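Local structure of alpha-rhamnosidase (Dictyoglomus thermophilum, 6I60) at residues A[720-723]-A[724-728]; A[760-763]-A[764-768]; A[824-827]-A[828-832]. The protein probably hydrolyses terminal non-reducing alpha-L-rhamnose residues of alpha-L-rhamnosides, acting as an alpha-L-rhamnosidase. One frame throughout, in Å; residues are numbered along the deposited sequence.

In the fold
All three interactions are helix starts in the six-hairpin glycosidase domain, the mainly helical part of this multidomain enzyme, and they follow one another along the chain. Interaction 1 opens helix 722-729, interaction 2 opens helix 761-773 and interaction 3 opens helix 826-835. The centres of interactions 1 and 2 are about 9 Å apart, those of 2 and 3 about 11 Å, and those of 1 and 3 about 19 Å. Helix 761-773 is thus the middle member: T722, T725 and L726 pack on A763 and I767 on one hand, while S825, V826 and W829 meet R765 and F768 on the other. Residues distant in sequence are joined in one buried helical core.

Interaction 1 (A[720-723]-A[724-728]); sequences SQTL and NTLPL
The flat carbonyl of Q721 takes two backbone N-H groups of 724-728 from different directions. T725 N approaches nearly along the C=O axis, 3.1 Å from Q721 O, whereas N724 N stands above the carbonyl plane, 62° out of it. The ring of P727 brings its CD to within 3.5 Å of L723 O. The carboxamide of N724 turns back alongside the L723 peptide, with N724 OD1 3.7 Å from L723 C; OD1 accepts a weak hydrogen bond from Y678 N, and the side chain also rests on V741 and T744 of helix 738-750.

This is the first turn of helix 722-729, with S720 as N-cap: S720 OG accepts from L723 N at 3.1 Å and is also hydrogen-bonded to D623. One turn on, T722 and L726 lie side by side and point the same way, T722 CG2 4.2 Å from L726 CD1. The methyl gets there because it is anti to the backbone N of T722, which leaves OG1 beside that N (chi1 -60°).

With an alanine at N724, Y678 N would probably lose its weak bond to this side chain and a gap would open towards V741 and T744.

P727 has no N-H to give to L723 O, so the helix kinks there, and the next backbone bond, L728 N to N724 O, is weak. The firm hydrogen bonds described here lie at the start of the turn: the serine cap and the Q721 oxygen gripped by two donors.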
ATOM      1  N   SER A 720     -12.360 -30.720   0.664  1.00 52.82           N
ATOM      2  CA  SER A 720     -11.984 -29.732   1.660  1.00 52.03           C
ATOM      3  C   SER A 720     -12.848 -28.484   1.505  1.00 56.95           C
ATOM      4  O   SER A 720     -13.675 -28.376   0.596  1.00 54.73           O
ATOM      5  CB  SER A 720     -10.500 -29.388   1.536  1.00 57.00           C
ATOM      6  OG  SER A 720     -10.254 -28.650   0.351  1.00 54.05           O
ATOM      7  N   GLN A 721     -12.650 -27.533   2.421  1.00 53.99           N
ATOM      8  CA  GLN A 721     -13.296 -26.234   2.279  1.00 49.44           C
ATOM      9  C   GLN A 721     -12.730 -25.471   1.089  1.00 54.77           C
ATOM     10  O   GLN A 721     -13.480 -24.845   0.331  1.00 53.55           O
ATOM     11  CB  GLN A 721     -13.131 -25.420   3.562  1.00 47.13           C
ATOM     12  CG  GLN A 721     -14.041 -25.850   4.696  1.00 58.56           C
ATOM     13  CD  GLN A 721     -13.641 -25.234   6.022  1.00 54.62           C
ATOM     14  OE1 GLN A 721     -12.915 -24.240   6.064  1.00 50.83           O
ATOM     15  NE2 GLN A 721     -14.113 -25.824   7.116  1.00 51.09           N
ATOM     16  N   THR A 722     -11.407 -25.515   0.911  1.00 59.19           N
ATOM     17  CA  THR A 722     -10.780 -24.834  -0.218  1.00 52.92           C
ATOM     18  C   THR A 722     -11.325 -25.350  -1.544  1.00 51.69           C
ATOM     19  O   THR A 722     -11.528 -24.574  -2.485  1.00 53.78           O
ATOM     20  CB  THR A 722      -9.259 -25.010  -0.151  1.00 53.70           C
ATOM     21  OG1 THR A 722      -8.766 -24.457   1.078  1.00 57.02           O
ATOM     22  CG2 THR A 722      -8.574 -24.319  -1.321  1.00 50.68           C
ATOM     23  N   LEU A 723     -11.597 -26.654  -1.625  1.00 52.94           N
ATOM     24  CA  LEU A 723     -12.068 -27.254  -2.867  1.00 50.52           C
ATOM     25  C   LEU A 723     -13.482 -26.831  -3.239  1.00 47.50           C
ATOM     26  O   LEU A 723     -13.894 -27.064  -4.379  1.00 56.00           O
ATOM     27  CB  LEU A 723     -12.000 -28.780  -2.769  1.00 51.08           C
ATOM     28  CG  LEU A 723     -10.609 -29.416  -2.862  1.00 56.45           C
ATOM     29  CD1 LEU A 723     -10.632 -30.851  -2.354  1.00 54.23           C
ATOM     30  CD2 LEU A 723     -10.082 -29.360  -4.289  1.00 57.37           C
ATOM     31  N   ASN A 724     -14.229 -26.213  -2.329  1.00 52.98           N
ATOM     32  CA  ASN A 724     -15.627 -25.895  -2.583  1.00 53.92           C
ATOM     33  C   ASN A 724     -15.939 -24.405  -2.612  1.00 52.86           C
ATOM     34  O   ASN A 724     -16.830 -24.000  -3.360  1.00 50.93           O
ATOM     35  CB  ASN A 724     -16.525 -26.570  -1.533  1.00 55.97           C
ATOM     36  CG  ASN A 724     -16.958 -27.964  -1.946  1.00 48.96           C
ATOM     37  OD1 ASN A 724     -16.810 -28.357  -3.102  1.00 51.70           O
ATOM     38  ND2 ASN A 724     -17.495 -28.721  -0.998  1.00 60.44           N
ATOM     39  N   THR A 725     -15.243 -23.581  -1.821  1.00 53.53           N
ATOM     40  CA  THR A 725     -15.523 -22.147  -1.843  1.00 57.94           C
ATOM     41  C   THR A 725     -15.068 -21.503  -3.146  1.00 51.69           C
ATOM     42  O   THR A 725     -15.662 -20.510  -3.583  1.00 51.25           O
ATOM     43  CB  THR A 725     -14.852 -21.443  -0.660  1.00 48.41           C
ATOM     44  OG1 THR A 725     -13.435 -21.386  -0.870  1.00 58.82           O
ATOM     45  CG2 THR A 725     -15.133 -22.175   0.633  1.00 43.11           C
ATOM     46  N   LEU A 726     -14.026 -22.051  -3.778  1.00 47.93           N
ATOM     47  CA  LEU A 726     -13.486 -21.415  -4.980  1.00 58.94           C
ATOM     48  C   LEU A 726     -14.442 -21.513  -6.164  1.00 53.31           C
ATOM     49  O   LEU A 726     -14.758 -20.468  -6.760  1.00 44.16           O
ATOM     50  CB  LEU A 726     -12.100 -21.991  -5.296  1.00 51.80           C
ATOM     51  CG  LEU A 726     -10.916 -21.220  -4.707  1.00 47.53           C
ATOM     52  CD1 LEU A 726     -10.871 -21.373  -3.197  1.00 54.08           C
ATOM     53  CD2 LEU A 726      -9.608 -21.683  -5.328  1.00 47.00           C
ATOM     54  N   PRO A 727     -14.943 -22.692  -6.561  1.00 50.30           N
ATOM     55  CA  PRO A 727     -15.930 -22.716  -7.652  1.00 56.38           C
ATOM     56  C   PRO A 727     -17.251 -22.064  -7.282  1.00 58.86           C
ATOM     57  O   PRO A 727     -17.976 -21.621  -8.182  1.00 54.89           O
ATOM     58  CB  PRO A 727     -16.105 -24.214  -7.941  1.00 52.74           C
ATOM     59  CG  PRO A 727     -15.746 -24.882  -6.672  1.00 53.02           C
ATOM     60  CD  PRO A 727     -14.647 -24.054  -6.073  1.00 49.54           C
ATOM     61  N   LEU A 728     -17.585 -21.986  -5.991  1.00 56.32           N
ATOM     62  CA  LEU A 728     -18.796 -21.296  -5.562  1.00 58.90           C
ATOM     63  C   LEU A 728     -18.640 -19.781  -5.562  1.00 55.20           C
ATOM     64  O   LEU A 728     -19.646 -19.068  -5.626  1.00 55.16           O
ATOM     65  CB  LEU A 728     -19.206 -21.767  -4.164  1.00 51.12           C
ATOM     66  CG  LEU A 728     -20.081 -23.018  -4.092  1.00 47.32           C
ATOM     67  CD1 LEU A 728     -20.109 -23.566  -2.674  1.00 53.00           C
ATOM     68  CD2 LEU A 728     -21.488 -22.721  -4.588  1.00 46.21           C
TER

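Interaction 2 (A[760-763]-A[764-768]); sequences GIVA and TRYIF
Y766 lays the CD2-CE2 side of its ring against V762, with CE2 4.1 Å from V762 CG1 and the carbonyl oxygen of V762 approaching obliquely from one turn back. V762 CG1 is carried forward to the ring by its position anti to the backbone N (chi1 163°). A763 CA lies at the ring edge, near its plane, and R765 CD sits 3.5 Å above one face, displaced from the centre towards the ring's edge. Beyond the segments, F632 meets the same ring edge-to-face, and Y766 OH is hydrogen-bonded to Y633 OH.

These residues form the first turns of helix 761-773, and the backbone bonding here is loose. A763 O accepts from Y766 N at 3.1 Å and from I767 N by a weak bond; R765 N to V762 O, at 3.3 Å, is weak too. T764 N reaches G760 O, but the positions of that oxygen and of T764 OG1, modelled too close together, are doubtful.

The R765 chain bends at chi2 (-117°) and runs past the tyrosine to E515, in a salt bridge, and to Y571 OH. Passing over the ring, its CD shares an apolar contact, while the guanidinium's charge is probably balanced largely by the E515 carboxylate within this buried part of the domain.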
ATOM      1  N   GLY A 760      -6.293 -21.979   3.399  1.00 57.28           N
ATOM      2  CA  GLY A 760      -5.077 -21.195   3.357  1.00 53.37           C
ATOM      3  C   GLY A 760      -5.356 -19.737   3.052  1.00 52.14           C
ATOM      4  O   GLY A 760      -6.461 -19.228   3.252  1.00 49.60           O
ATOM      5  N   ILE A 761      -4.326 -19.056   2.543  1.00 51.88           N
ATOM      6  CA  ILE A 761      -4.452 -17.625   2.287  1.00 50.10           C
ATOM      7  C   ILE A 761      -5.399 -17.356   1.122  1.00 49.32           C
ATOM      8  O   ILE A 761      -6.093 -16.331   1.104  1.00 51.34           O
ATOM      9  CB  ILE A 761      -3.065 -17.001   2.044  1.00 54.41           C
ATOM     10  CG1 ILE A 761      -2.393 -17.620   0.818  1.00 49.46           C
ATOM     11  CG2 ILE A 761      -2.177 -17.182   3.261  1.00 50.20           C
ATOM     12  CD1 ILE A 761      -1.159 -16.874   0.372  1.00 49.25           C
ATOM     13  N   VAL A 762      -5.458 -18.263   0.145  1.00 55.31           N
ATOM     14  CA  VAL A 762      -6.269 -18.026  -1.047  1.00 51.21           C
ATOM     15  C   VAL A 762      -7.751 -18.175  -0.726  1.00 46.64           C
ATOM     16  O   VAL A 762      -8.554 -17.274  -0.992  1.00 45.74           O
ATOM     17  CB  VAL A 762      -5.844 -18.973  -2.185  1.00 46.88           C
ATOM     18  CG1 VAL A 762      -6.925 -19.032  -3.255  1.00 44.12           C
ATOM     19  CG2 VAL A 762      -4.512 -18.533  -2.781  1.00 46.01           C
ATOM     20  N   ALA A 763      -8.135 -19.315  -0.150  1.00 47.60           N
ATOM     21  CA  ALA A 763      -9.545 -19.594   0.088  1.00 48.10           C
ATOM     22  C   ALA A 763     -10.117 -18.809   1.262  1.00 52.61           C
ATOM     23  O   ALA A 763     -11.336 -18.604   1.312  1.00 54.94           O
ATOM     24  CB  ALA A 763      -9.753 -21.091   0.312  1.00 50.44           C
ATOM     25  N   THR A 764      -9.279 -18.367   2.205  1.00 49.57           N
ATOM     26  CA  THR A 764      -9.781 -17.528   3.289  1.00 48.76           C
ATOM     27  C   THR A 764     -10.300 -16.198   2.763  1.00 47.20           C
ATOM     28  O   THR A 764     -11.227 -15.620   3.340  1.00 49.18           O
ATOM     29  CB  THR A 764      -8.691 -17.289   4.335  1.00 44.63           C
ATOM     30  OG1 THR A 764      -8.055 -18.531   4.658  1.00 45.72           O
ATOM     31  CG2 THR A 764      -9.283 -16.689   5.601  1.00 39.06           C
ATOM     32  N   ARG A 765      -9.720 -15.705   1.666  1.00 44.85           N
ATOM     33  CA  ARG A 765     -10.172 -14.457   1.064  1.00 47.15           C
ATOM     34  C   ARG A 765     -11.562 -14.576   0.448  1.00 49.87           C
ATOM     35  O   ARG A 765     -12.248 -13.559   0.293  1.00 46.30           O
ATOM     36  CB  ARG A 765      -9.160 -14.002   0.008  1.00 48.88           C
ATOM     37  CG  ARG A 765      -9.381 -12.595  -0.525  1.00 51.70           C
ATOM     38  CD  ARG A 765      -9.697 -12.620  -2.011  1.00 49.88           C
ATOM     39  NE  ARG A 765     -10.169 -11.329  -2.503  1.00 49.14           N
ATOM     40  CZ  ARG A 765     -11.441 -10.944  -2.491  1.00 48.63           C
ATOM     41  NH1 ARG A 765     -12.376 -11.749  -2.004  1.00 44.48           N
ATOM     42  NH2 ARG A 765     -11.778  -9.752  -2.963  1.00 50.18           N
ATOM     43  N   TYR A 766     -12.003 -15.791   0.108  1.00 45.18           N
ATOM     44  CA  TYR A 766     -13.283 -15.984  -0.559  1.00 47.22           C
ATOM     45  C   TYR A 766     -14.337 -16.675   0.295  1.00 51.28           C
ATOM     46  O   TYR A 766     -15.522 -16.590  -0.039  1.00 52.07           O
ATOM     47  CB  TYR A 766     -13.100 -16.803  -1.847  1.00 50.65           C
ATOM     48  CG  TYR A 766     -12.087 -16.239  -2.819  1.00 52.10           C
ATOM     49  CD1 TYR A 766     -12.351 -15.077  -3.534  1.00 49.05           C
ATOM     50  CD2 TYR A 766     -10.870 -16.874  -3.030  1.00 49.69           C
ATOM     51  CE1 TYR A 766     -11.429 -14.561  -4.428  1.00 46.90           C
ATOM     52  CE2 TYR A 766      -9.941 -16.366  -3.921  1.00 48.72           C
ATOM     53  CZ  TYR A 766     -10.225 -15.210  -4.617  1.00 49.74           C
ATOM     54  OH  TYR A 766      -9.304 -14.701  -5.505  1.00 48.56           O
ATOM     55  N   ILE A 767     -13.944 -17.350   1.378  1.00 48.25           N
ATOM     56  CA  ILE A 767     -14.888 -18.199   2.099  1.00 46.53           C
ATOM     57  C   ILE A 767     -15.963 -17.366   2.788  1.00 50.69           C
ATOM     58  O   ILE A 767     -17.138 -17.750   2.814  1.00 57.16           O
ATOM     59  CB  ILE A 767     -14.142 -19.104   3.098  1.00 46.86           C
ATOM     60  CG1 ILE A 767     -15.133 -19.988   3.859  1.00 48.48           C
ATOM     61  CG2 ILE A 767     -13.304 -18.277   4.059  1.00 53.13           C
ATOM     62  CD1 ILE A 767     -14.591 -21.357   4.202  1.00 49.08           C
ATOM     63  N   PHE A 768     -15.593 -16.211   3.348  1.00 45.58           N
ATOM     64  CA  PHE A 768     -16.575 -15.405   4.066  1.00 45.76           C
ATOM     65  C   PHE A 768     -17.609 -14.815   3.116  1.00 51.90           C
ATOM     66  O   PHE A 768     -18.796 -14.740   3.453  1.00 48.80           O
ATOM     67  CB  PHE A 768     -15.875 -14.298   4.853  1.00 50.29           C
ATOM     68  CG  PHE A 768     -15.003 -14.806   5.959  1.00 43.47           C
ATOM     69  CD1 PHE A 768     -15.551 -15.189   7.169  1.00 47.39           C
ATOM     70  CD2 PHE A 768     -13.634 -14.909   5.785  1.00 48.61           C
ATOM     71  CE1 PHE A 768     -14.751 -15.663   8.189  1.00 51.94           C
ATOM     72  CE2 PHE A 768     -12.828 -15.381   6.801  1.00 49.31           C
ATOM     73  CZ  PHE A 768     -13.387 -15.758   8.004  1.00 50.05           C
TER

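Interaction 3 (A[824-827]-A[828-832]); sequences GSVD and AWFYR
V826, D827, F830 and Y831 meet in the opening turns of helix 826-835, one of the helices of the (alpha/alpha)6-barrel catalytic domain known for this family, where V826 meets the F830 ring and D827 meets both F830 and Y831.

The backbone bonds come first. V826 O accepts from F830 N at 3.2 Å, and more weakly from W829 N. S825 O takes A828 N. D827 O is approached by F830 N and Y831 N, both weakly. Farther on, a wider pi-type turn appears at 830-832.

Apolar and ring contacts gather on F830. The CG1 branch of V826, anti to the backbone N (chi1 -178°), reaches the far end of the ring and lies 3.6 Å from F830 CZ. V826 O sits over the centre of one face of that ring, 3.6 Å above its plane. F830 CE1, in turn, lies in plane at the edge of the W829 indole. That indole also meets the ring of F768, and its NE1 is hydrogen-bonded to T772, both on helix 761-773. F830 also touches I475 and I478 of helix 473-488.

Polar contacts belong to D827, whose two carboxylate oxygens each reach a different ring. OD1 is at the edge of the F830 ring, 3.4 Å from CD2, and the carboxylate and ring planes are 83° apart. OD2 approaches Y831 CE1. Each oxygen has a hydrogen bond outside the helix, OD1 with H479 ND1 and OD2 with N520 ND2. N520 ties the two side chains together, because its other amide atom, OD1, is hydrogen-bonded to Y831 OH.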
ATOM      1  N   GLY A 824      -4.921 -11.095   6.042  1.00 48.42           N
ATOM      2  CA  GLY A 824      -5.651  -9.908   6.440  1.00 45.46           C
ATOM      3  C   GLY A 824      -6.858  -9.555   5.602  1.00 51.42           C
ATOM      4  O   GLY A 824      -7.467  -8.506   5.825  1.00 46.24           O
ATOM      5  N   SER A 825      -7.234 -10.403   4.642  1.00 51.32           N
ATOM      6  CA  SER A 825      -8.365 -10.109   3.771  1.00 47.83           C
ATOM      7  C   SER A 825      -9.700 -10.095   4.505  1.00 44.69           C
ATOM      8  O   SER A 825     -10.700  -9.664   3.922  1.00 43.92           O
ATOM      9  CB  SER A 825      -8.423 -11.124   2.628  1.00 48.70           C
ATOM     10  OG  SER A 825      -8.088 -12.424   3.079  1.00 53.60           O
ATOM     11  N   VAL A 826      -9.742 -10.551   5.757  1.00 43.44           N
ATOM     12  CA  VAL A 826     -11.003 -10.586   6.489  1.00 49.02           C
ATOM     13  C   VAL A 826     -11.467  -9.180   6.837  1.00 50.18           C
ATOM     14  O   VAL A 826     -12.666  -8.940   7.020  1.00 49.30           O
ATOM     15  CB  VAL A 826     -10.857 -11.468   7.742  1.00 46.20           C
ATOM     16  CG1 VAL A 826     -12.173 -11.562   8.498  1.00 41.25           C
ATOM     17  CG2 VAL A 826     -10.389 -12.842   7.339  1.00 53.86           C
ATOM     18  N   ASP A 827     -10.536  -8.224   6.922  1.00 53.38           N
ATOM     19  CA  ASP A 827     -10.922  -6.853   7.233  1.00 49.62           C
ATOM     20  C   ASP A 827     -11.831  -6.270   6.162  1.00 46.01           C
ATOM     21  O   ASP A 827     -12.663  -5.405   6.458  1.00 47.58           O
ATOM     22  CB  ASP A 827      -9.682  -5.981   7.411  1.00 52.13           C
ATOM     23  CG  ASP A 827      -9.911  -4.848   8.386  1.00 56.80           C
ATOM     24  OD1 ASP A 827     -10.220  -5.134   9.563  1.00 57.12           O
ATOM     25  OD2 ASP A 827      -9.793  -3.674   7.974  1.00 50.03           O
ATOM     26  N   ALA A 828     -11.690  -6.725   4.915  1.00 49.11           N
ATOM     27  CA  ALA A 828     -12.621  -6.307   3.873  1.00 52.60           C
ATOM     28  C   ALA A 828     -14.024  -6.835   4.139  1.00 47.23           C
ATOM     29  O   ALA A 828     -15.011  -6.165   3.813  1.00 46.25           O
ATOM     30  CB  ALA A 828     -12.127  -6.772   2.505  1.00 47.90           C
ATOM     31  N   TRP A 829     -14.132  -8.026   4.732  1.00 50.91           N
ATOM     32  CA  TRP A 829     -15.441  -8.569   5.073  1.00 48.96           C
ATOM     33  C   TRP A 829     -16.123  -7.746   6.157  1.00 52.14           C
ATOM     34  O   TRP A 829     -17.355  -7.637   6.166  1.00 55.60           O
ATOM     35  CB  TRP A 829     -15.299 -10.027   5.512  1.00 48.13           C
ATOM     36  CG  TRP A 829     -16.603 -10.731   5.718  1.00 45.73           C
ATOM     37  CD1 TRP A 829     -17.502 -11.090   4.759  1.00 44.98           C
ATOM     38  CD2 TRP A 829     -17.153 -11.164   6.968  1.00 48.62           C
ATOM     39  NE1 TRP A 829     -18.581 -11.718   5.332  1.00 51.08           N
ATOM     40  CE2 TRP A 829     -18.391 -11.777   6.688  1.00 53.22           C
ATOM     41  CE3 TRP A 829     -16.721 -11.091   8.296  1.00 49.46           C
ATOM     42  CZ2 TRP A 829     -19.200 -12.314   7.686  1.00 54.38           C
ATOM     43  CZ3 TRP A 829     -17.527 -11.628   9.286  1.00 52.73           C
ATOM     44  CH2 TRP A 829     -18.752 -12.231   8.976  1.00 51.31           C
ATOM     45  N   PHE A 830     -15.347  -7.157   7.071  1.00 45.28           N
ATOM     46  CA  PHE A 830     -15.937  -6.330   8.119  1.00 50.38           C
ATOM     47  C   PHE A 830     -16.594  -5.085   7.537  1.00 51.62           C
ATOM     48  O   PHE A 830     -17.641  -4.643   8.025  1.00 50.04           O
ATOM     49  CB  PHE A 830     -14.872  -5.936   9.143  1.00 41.67           C
ATOM     50  CG  PHE A 830     -14.244  -7.102   9.849  1.00 43.44           C
ATOM     51  CD1 PHE A 830     -14.946  -8.281  10.034  1.00 45.84           C
ATOM     52  CD2 PHE A 830     -12.949  -7.014  10.334  1.00 47.06           C
ATOM     53  CE1 PHE A 830     -14.369  -9.353  10.689  1.00 40.49           C
ATOM     54  CE2 PHE A 830     -12.365  -8.081  10.989  1.00 45.58           C
ATOM     55  CZ  PHE A 830     -13.076  -9.253  11.167  1.00 45.09           C
ATOM     56  N   TYR A 831     -15.996  -4.507   6.494  1.00 50.63           N
ATOM     57  CA  TYR A 831     -16.542  -3.298   5.889  1.00 49.55           C
ATOM     58  C   TYR A 831     -17.772  -3.601   5.040  1.00 52.12           C
ATOM     59  O   TYR A 831     -18.803  -2.932   5.168  1.00 51.75           O
ATOM     60  CB  TYR A 831     -15.473  -2.612   5.035  1.00 48.90           C
ATOM     61  CG  TYR A 831     -14.466  -1.792   5.809  1.00 48.56           C
ATOM     62  CD1 TYR A 831     -13.306  -2.370   6.304  1.00 45.95           C
ATOM     63  CD2 TYR A 831     -14.667  -0.436   6.028  1.00 48.48           C
ATOM     64  CE1 TYR A 831     -12.377  -1.622   7.004  1.00 43.35           C
ATOM     65  CE2 TYR A 831     -13.744   0.320   6.728  1.00 46.00           C
ATOM     66  CZ  TYR A 831     -12.602  -0.279   7.213  1.00 42.10           C
ATOM     67  OH  TYR A 831     -11.680   0.466   7.908  1.00 46.09           O
ATOM     68  N   ARG A 832     -17.679  -4.613   4.172  1.00 51.08           N
ATOM     69  CA  ARG A 832     -18.702  -4.835   3.157  1.00 43.76           C
ATOM     70  C   ARG A 832     -19.912  -5.599   3.687  1.00 55.60           C
ATOM     71  O   ARG A 832     -21.014  -5.442   3.149  1.00 60.47           O
ATOM     72  CB  ARG A 832     -18.103  -5.588   1.967  1.00 51.24           C
ATOM     73  CG  ARG A 832     -16.850  -4.953   1.381  1.00 50.05           C
ATOM     74  CD  ARG A 832     -16.300  -5.763   0.208  1.00 45.69           C
ATOM     75  NE  ARG A 832     -16.731  -7.158   0.245  1.00 59.40           N
ATOM     76  CZ  ARG A 832     -17.499  -7.730  -0.678  1.00 70.91           C
ATOM     77  NH1 ARG A 832     -17.926  -7.030  -1.722  1.00 62.83           N
ATOM     78  NH2 ARG A 832     -17.843  -9.006  -0.558  1.00 64.32           N
TER